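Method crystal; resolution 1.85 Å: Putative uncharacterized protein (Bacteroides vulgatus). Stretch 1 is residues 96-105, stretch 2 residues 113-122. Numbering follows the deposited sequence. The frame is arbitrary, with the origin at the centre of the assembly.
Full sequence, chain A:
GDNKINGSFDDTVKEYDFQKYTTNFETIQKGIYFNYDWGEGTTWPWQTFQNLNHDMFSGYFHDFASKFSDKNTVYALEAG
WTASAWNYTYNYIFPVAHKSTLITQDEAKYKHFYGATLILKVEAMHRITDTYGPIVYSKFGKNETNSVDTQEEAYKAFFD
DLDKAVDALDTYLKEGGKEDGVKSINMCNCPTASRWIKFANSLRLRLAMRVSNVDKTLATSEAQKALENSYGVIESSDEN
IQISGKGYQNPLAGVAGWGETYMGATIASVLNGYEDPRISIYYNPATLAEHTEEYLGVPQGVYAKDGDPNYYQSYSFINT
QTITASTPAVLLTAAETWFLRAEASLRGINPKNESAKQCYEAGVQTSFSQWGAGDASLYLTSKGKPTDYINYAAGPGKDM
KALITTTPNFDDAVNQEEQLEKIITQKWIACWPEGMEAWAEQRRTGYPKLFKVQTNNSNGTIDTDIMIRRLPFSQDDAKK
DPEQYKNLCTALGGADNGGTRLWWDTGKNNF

Stretch 1 (96-105) VAHKSTLITQ
Stretch 2, residues 113-122: FYGATLILKV

Stretch 1 is helical from Val 96 through Leu 102 at least, and stretch 2 is helical throughout, with phi near -60° and psi near -40° over most of their length; stretch 1 departs at Ile 103 (-87/-8) and Thr 104 (-113/-24). The helix axes approach to 9.0 Å and run nearly antiparallel, their directions 156° apart. The register is set by CA-CA distances of 5.8 Å for Ala 97-Lys 121 and 5.0 Å for Thr 104-Tyr 114. Together the stretches bury 440 Å².

Ala 97 points toward stretch 2, its CB 4.0 Å from Lys 121 CG. Its carbonyl O accepts a hydrogen bond from Thr 101 OG1 (2.8 Å). His 98 (chi1 t, chi2 71°) points away, yet water 1 links its ND1 (2.8 Å) to Lys 121 NZ (2.9 Å), the ammonium donating to the water.

Ser 100 (chi1 t) brings OG to 2.8 Å from Thr 117 OG1, a hydrogen-bonding distance. Thr 117 (m) donates through OG1 to Phe 113 O (2.8 Å) and sits as a knob among Ala 97, Ser 100, Thr 101 and Thr 104.

Thr 101 (m) is the reciprocal knob, among Tyr 114, Thr 117, Leu 118 and Lys 121. Its OG1 donates to Ala 97 O and also accepts from Lys 121 NZ (3.0 Å); the lysine reaches it with chi1-chi4 of t, t, p, t. Thr 101 CG2 packs 4.0 Å from Tyr 114 CE1 and 4.2 Å from Leu 118 CD2.

Thr 104 (p) turns OG1 back to Ser 100 O (2.8 Å), while its CG2 lies 4.0 Å from Phe 113 CB. Gln 105 CA lies 3.9 Å from the Tyr 114 ring centroid, 24° off the normal: a CH-pi contact over the ring face (chi1 174°, chi2 53°). Water 2 lies 2.6 Å from Tyr 114 OH and donates weakly to OE1 of Gln 105 (p, t, chi3 4°; 3.4 Å).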

ATOM      1  N   VAL A  96      -7.404  18.034  -8.309  1.00 16.44           N
ATOM      2  CA  VAL A  96      -6.812  17.960  -9.638  1.00 16.37           C
ATOM      3  C   VAL A  96      -7.305  16.749 -10.422  1.00 16.26           C
ATOM      4  O   VAL A  96      -7.564  16.868 -11.617  1.00 13.73           O
ATOM      5  CB  VAL A  96      -5.263  18.006  -9.578  1.00 17.36           C
ATOM      6  CG1 VAL A  96      -4.669  17.945 -10.968  1.00 17.73           C
ATOM      7  CG2 VAL A  96      -4.828  19.313  -8.858  1.00 18.27           C
ATOM      8  N   ALA A  97      -7.430  15.587  -9.769  1.00 15.39           N
ATOM      9  CA  ALA A  97      -7.975  14.405 -10.425  1.00 15.29           C
ATOM     10  C   ALA A  97      -9.409  14.652 -10.848  1.00 17.10           C
ATOM     11  O   ALA A  97      -9.843  14.188 -11.912  1.00 15.09           O
ATOM     12  CB  ALA A  97      -7.915  13.185  -9.509  1.00 16.95           C
ATOM     13  N   HIS A  98     -10.153  15.368  -9.999  1.00 16.16           N
ATOM     14  CA  HIS A  98     -11.537  15.707 -10.326  1.00 17.69           C
ATOM     15  C   HIS A  98     -11.596  16.684 -11.513  1.00 18.72           C
ATOM     16  O   HIS A  98     -12.364  16.463 -12.465  1.00 19.26           O
ATOM     17  CB  HIS A  98     -12.242  16.276  -9.106  1.00 17.35           C
ATOM     18  CG  HIS A  98     -13.676  16.587  -9.355  1.00 19.02           C
ATOM     19  ND1 HIS A  98     -14.623  15.600  -9.513  1.00 21.43           N
ATOM     20  CD2 HIS A  98     -14.319  17.767  -9.510  1.00 20.11           C
ATOM     21  CE1 HIS A  98     -15.799  16.163  -9.749  1.00 24.08           C
ATOM     22  NE2 HIS A  98     -15.641  17.478  -9.747  1.00 19.80           N
ATOM     23  N   LYS A  99     -10.785  17.751 -11.477  1.00 16.81           N
ATOM     24  CA  LYS A  99     -10.699  18.680 -12.611  1.00 19.16           C
ATOM     25  C   LYS A  99     -10.336  17.940 -13.899  1.00 16.92           C
ATOM     26  O   LYS A  99     -10.919  18.184 -14.954  1.00 18.99           O
ATOM     27  CB  LYS A  99      -9.663  19.789 -12.359  1.00 20.09           C
ATOM     28  CG  LYS A  99      -9.581  20.828 -13.477  1.00 24.35           C
ATOM     29  N   SER A 100      -9.397  17.010 -13.811  1.00 18.48           N
ATOM     30  CA  SER A 100      -8.960  16.280 -14.999  1.00 16.92           C
ATOM     31  C   SER A 100     -10.108  15.429 -15.545  1.00 17.15           C
ATOM     32  O   SER A 100     -10.259  15.288 -16.762  1.00 18.26           O
ATOM     33  CB  SER A 100      -7.731  15.413 -14.695  1.00 18.12           C
ATOM     34  OG  SER A 100      -7.238  14.813 -15.877  1.00 17.71           O
ATOM     35  N   THR A 101     -10.907  14.860 -14.646  1.00 17.61           N
ATOM     36  CA  THR A 101     -12.133  14.152 -15.054  1.00 17.95           C
ATOM     37  C   THR A 101     -13.087  15.069 -15.826  1.00 18.02           C
ATOM     38  O   THR A 101     -13.556  14.730 -16.921  1.00 17.35           O
ATOM     39  CB  THR A 101     -12.862  13.529 -13.851  1.00 17.07           C
ATOM     40  OG1 THR A 101     -11.936  12.743 -13.097  1.00 16.28           O
ATOM     41  CG2 THR A 101     -14.021  12.621 -14.323  1.00 18.75           C
ATOM     42  N   LEU A 102     -13.342  16.247 -15.275  1.00 19.71           N
ATOM     43  CA  LEU A 102     -14.305  17.159 -15.852  1.00 20.46           C
ATOM     44  C   LEU A 102     -13.879  17.619 -17.237  1.00 22.86           C
ATOM     45  O   LEU A 102     -14.717  17.747 -18.121  1.00 20.85           O
ATOM     46  CB  LEU A 102     -14.519  18.385 -14.963  1.00 22.55           C
ATOM     47  CG  LEU A 102     -15.169  18.147 -13.591  1.00 26.90           C
ATOM     48  CD1 LEU A 102     -15.358  19.484 -12.862  1.00 27.87           C
ATOM     49  CD2 LEU A 102     -16.497  17.366 -13.682  1.00 30.36           C
ATOM     50  N   ILE A 103     -12.583  17.870 -17.435  1.00 19.86           N
ATOM     51  CA  ILE A 103     -12.144  18.410 -18.715  1.00 20.85           C
ATOM     52  C   ILE A 103     -11.862  17.357 -19.766  1.00 20.33           C
ATOM     53  O   ILE A 103     -11.650  17.699 -20.910  1.00 21.72           O
ATOM     54  CB  ILE A 103     -10.947  19.416 -18.598  1.00 22.57           C
ATOM     55  CG1 ILE A 103      -9.638  18.728 -18.190  1.00 21.00           C
ATOM     56  CG2 ILE A 103     -11.319  20.578 -17.651  1.00 24.21           C
ATOM     57  CD1 ILE A 103      -8.483  19.722 -18.030  1.00 21.52           C
ATOM     58  N   THR A 104     -11.872  16.077 -19.408  1.00 21.05           N
ATOM     59  CA  THR A 104     -11.640  15.033 -20.412  1.00 20.45           C
ATOM     60  C   THR A 104     -12.870  14.163 -20.685  1.00 23.29           C
ATOM     61  O   THR A 104     -12.977  13.585 -21.775  1.00 22.71           O
ATOM     62  CB  THR A 104     -10.476  14.110 -20.035  1.00 21.26           C
ATOM     63  OG1 THR A 104     -10.754  13.459 -18.800  1.00 17.09           O
ATOM     64  CG2 THR A 104      -9.139  14.896 -19.931  1.00 18.94           C
ATOM     65  N   GLN A 105     -13.792  14.081 -19.723  1.00 22.84           N
ATOM     66  CA  GLN A 105     -14.919  13.135 -19.824  1.00 23.79           C
ATOM     67  C   GLN A 105     -15.817  13.338 -21.049  1.00 26.01           C
ATOM     68  O   GLN A 105     -16.383  12.373 -21.554  1.00 25.66           O
ATOM     69  CB  GLN A 105     -15.765  13.122 -18.540  1.00 23.37           C
ATOM     70  CG  GLN A 105     -16.489  14.418 -18.225  1.00 23.34           C
ATOM     71  CD  GLN A 105     -17.224  14.352 -16.893  1.00 29.86           C
ATOM     72  OE1 GLN A 105     -17.131  13.369 -16.165  1.00 29.40           O
ATOM     73  NE2 GLN A 105     -17.961  15.408 -16.576  1.00 32.37           N
ATOM     74  N   PHE A 113      -7.038   9.921 -22.186  1.00 14.87           N
ATOM     75  CA  PHE A 113      -6.685  10.729 -20.996  1.00 15.35           C
ATOM     76  C   PHE A 113      -7.766  10.631 -19.927  1.00 15.00           C
ATOM     77  O   PHE A 113      -7.484  10.649 -18.731  1.00 15.45           O
ATOM     78  CB  PHE A 113      -6.506  12.204 -21.367  1.00 17.32           C
ATOM     79  CG  PHE A 113      -5.144  12.558 -21.995  1.00 20.65           C
ATOM     80  CD1 PHE A 113      -4.395  11.621 -22.716  1.00 19.02           C
ATOM     81  CD2 PHE A 113      -4.678  13.875 -21.933  1.00 21.30           C
ATOM     82  CE1 PHE A 113      -3.203  11.978 -23.319  1.00 19.13           C
ATOM     83  CE2 PHE A 113      -3.469  14.245 -22.527  1.00 23.48           C
ATOM     84  CZ  PHE A 113      -2.729  13.296 -23.222  1.00 22.58           C
ATOM     85  N   TYR A 114      -9.019  10.559 -20.373  1.00 16.06           N
ATOM     86  CA  TYR A 114     -10.169  10.314 -19.479  1.00 15.12           C
ATOM     87  C   TYR A 114     -10.009   8.980 -18.756  1.00 14.59           C
ATOM     88  O   TYR A 114     -10.046   8.922 -17.525  1.00 16.02           O
ATOM     89  CB  TYR A 114     -11.472  10.328 -20.285  1.00 15.67           C
ATOM     90  CG  TYR A 114     -12.712   9.941 -19.481  1.00 15.27           C
ATOM     91  CD1 TYR A 114     -13.030  10.580 -18.278  1.00 19.19           C
ATOM     92  CD2 TYR A 114     -13.572   8.954 -19.936  1.00 23.67           C
ATOM     93  CE1 TYR A 114     -14.194  10.216 -17.547  1.00 23.09           C
ATOM     94  CE2 TYR A 114     -14.713   8.591 -19.220  1.00 19.84           C
ATOM     95  CZ  TYR A 114     -15.009   9.212 -18.022  1.00 23.54           C
ATOM     96  OH  TYR A 114     -16.154   8.851 -17.338  1.00 22.15           O
ATOM     97  N   GLY A 115      -9.765   7.917 -19.508  1.00 15.08           N
ATOM     98  CA  GLY A 115      -9.501   6.610 -18.897  1.00 13.82           C
ATOM     99  C   GLY A 115      -8.368   6.620 -17.878  1.00 14.35           C
ATOM    100  O   GLY A 115      -8.508   6.125 -16.765  1.00 14.38           O
ATOM    101  N   ALA A 116      -7.238   7.199 -18.271  1.00 13.42           N
ATOM    102  CA  ALA A 116      -6.081   7.292 -17.390  1.00 13.22           C
ATOM    103  C   ALA A 116      -6.377   8.094 -16.110  1.00 13.30           C
ATOM    104  O   ALA A 116      -5.937   7.728 -15.030  1.00 14.30           O
ATOM    105  CB  ALA A 116      -4.876   7.919 -18.175  1.00 11.23           C
ATOM    106  N   THR A 117      -7.098   9.194 -16.246  1.00 12.77           N
ATOM    107  CA  THR A 117      -7.495  10.006 -15.113  1.00 15.02           C
ATOM    108  C   THR A 117      -8.259   9.166 -14.111  1.00 15.12           C
ATOM    109  O   THR A 117      -7.973   9.216 -12.919  1.00 13.15           O
ATOM    110  CB  THR A 117      -8.396  11.187 -15.522  1.00 16.21           C
ATOM    111  OG1 THR A 117      -7.650  12.105 -16.297  1.00 18.04           O
ATOM    112  CG2 THR A 117      -8.950  11.914 -14.281  1.00 16.38           C
ATOM    113  N   LEU A 118      -9.237   8.403 -14.597  1.00 14.99           N
ATOM    114  CA  LEU A 118     -10.086   7.596 -13.717  1.00 15.23           C
ATOM    115  C   LEU A 118      -9.271   6.560 -12.969  1.00 15.33           C
ATOM    116  O   LEU A 118      -9.462   6.373 -11.769  1.00 12.02           O
ATOM    117  CB  LEU A 118     -11.198   6.905 -14.505  1.00 12.94           C
ATOM    118  CG  LEU A 118     -12.272   7.871 -15.004  1.00 21.62           C
ATOM    119  CD1 LEU A 118     -13.365   7.130 -15.780  1.00 22.77           C
ATOM    120  CD2 LEU A 118     -12.881   8.653 -13.863  1.00 22.82           C
ATOM    121  N   ILE A 119      -8.374   5.885 -13.683  1.00 14.48           N
ATOM    122  CA  ILE A 119      -7.506   4.870 -13.060  1.00 13.08           C
ATOM    123  C   ILE A 119      -6.642   5.518 -11.969  1.00 12.81           C
ATOM    124  O   ILE A 119      -6.539   5.020 -10.845  1.00 11.24           O
ATOM    125  CB  ILE A 119      -6.651   4.128 -14.131  1.00 13.17           C
ATOM    126  CG1 ILE A 119      -7.577   3.338 -15.077  1.00 12.07           C
ATOM    127  CG2 ILE A 119      -5.643   3.137 -13.463  1.00 11.94           C
ATOM    128  CD1 ILE A 119      -7.005   3.068 -16.455  1.00 10.95           C
ATOM    129  N   LEU A 120      -6.005   6.632 -12.288  1.00 14.00           N
ATOM    130  CA  LEU A 120      -5.198   7.311 -11.280  1.00 12.16           C
ATOM    131  C   LEU A 120      -6.031   7.769 -10.075  1.00 13.05           C
ATOM    132  O   LEU A 120      -5.566   7.746  -8.947  1.00 11.88           O
ATOM    133  CB  LEU A 120      -4.480   8.506 -11.900  1.00 13.18           C
ATOM    134  CG  LEU A 120      -3.408   8.198 -12.921  1.00 12.55           C
ATOM    135  CD1 LEU A 120      -2.940   9.530 -13.568  1.00 15.94           C
ATOM    136  CD2 LEU A 120      -2.241   7.379 -12.314  1.00 11.95           C
ATOM    137  N   LYS A 121      -7.267   8.199 -10.320  1.00 13.86           N
ATOM    138  CA  LYS A 121      -8.135   8.684  -9.247  1.00 13.65           C
ATOM    139  C   LYS A 121      -8.479   7.550  -8.277  1.00 11.60           C
ATOM    140  O   LYS A 121      -8.463   7.725  -7.044  1.00 12.02           O
ATOM    141  CB  LYS A 121      -9.383   9.314  -9.871  1.00 13.54           C
ATOM    142  CG  LYS A 121     -10.298   9.993  -8.889  1.00 16.01           C
ATOM    143  CD  LYS A 121     -11.318  10.895  -9.581  1.00 21.43           C
ATOM    144  CE  LYS A 121     -12.358  10.120 -10.370  1.00 20.29           C
ATOM    145  NZ  LYS A 121     -13.344  11.006 -11.129  1.00 16.28           N
ATOM    146  N   VAL A 122      -8.736   6.372  -8.827  1.00 13.24           N
ATOM    147  CA  VAL A 122      -9.008   5.187  -8.012  1.00 11.39           C
ATOM    148  C   VAL A 122      -7.740   4.730  -7.299  1.00 13.31           C
ATOM    149  O   VAL A 122      -7.776   4.382  -6.112  1.00 11.78           O
ATOM    150  CB  VAL A 122      -9.572   4.018  -8.845  1.00 12.78           C
ATOM    151  CG1 VAL A 122      -9.675   2.750  -7.986  1.00 12.47           C
ATOM    152  CG2 VAL A 122     -10.898   4.385  -9.439  1.00  8.38           C
TER
HETATM  153  O   HOH W   1     -14.271  12.861  -9.047  1.00 29.11           O
HETATM  154  O   HOH W   2     -16.680  10.133 -15.098  1.00 37.29           O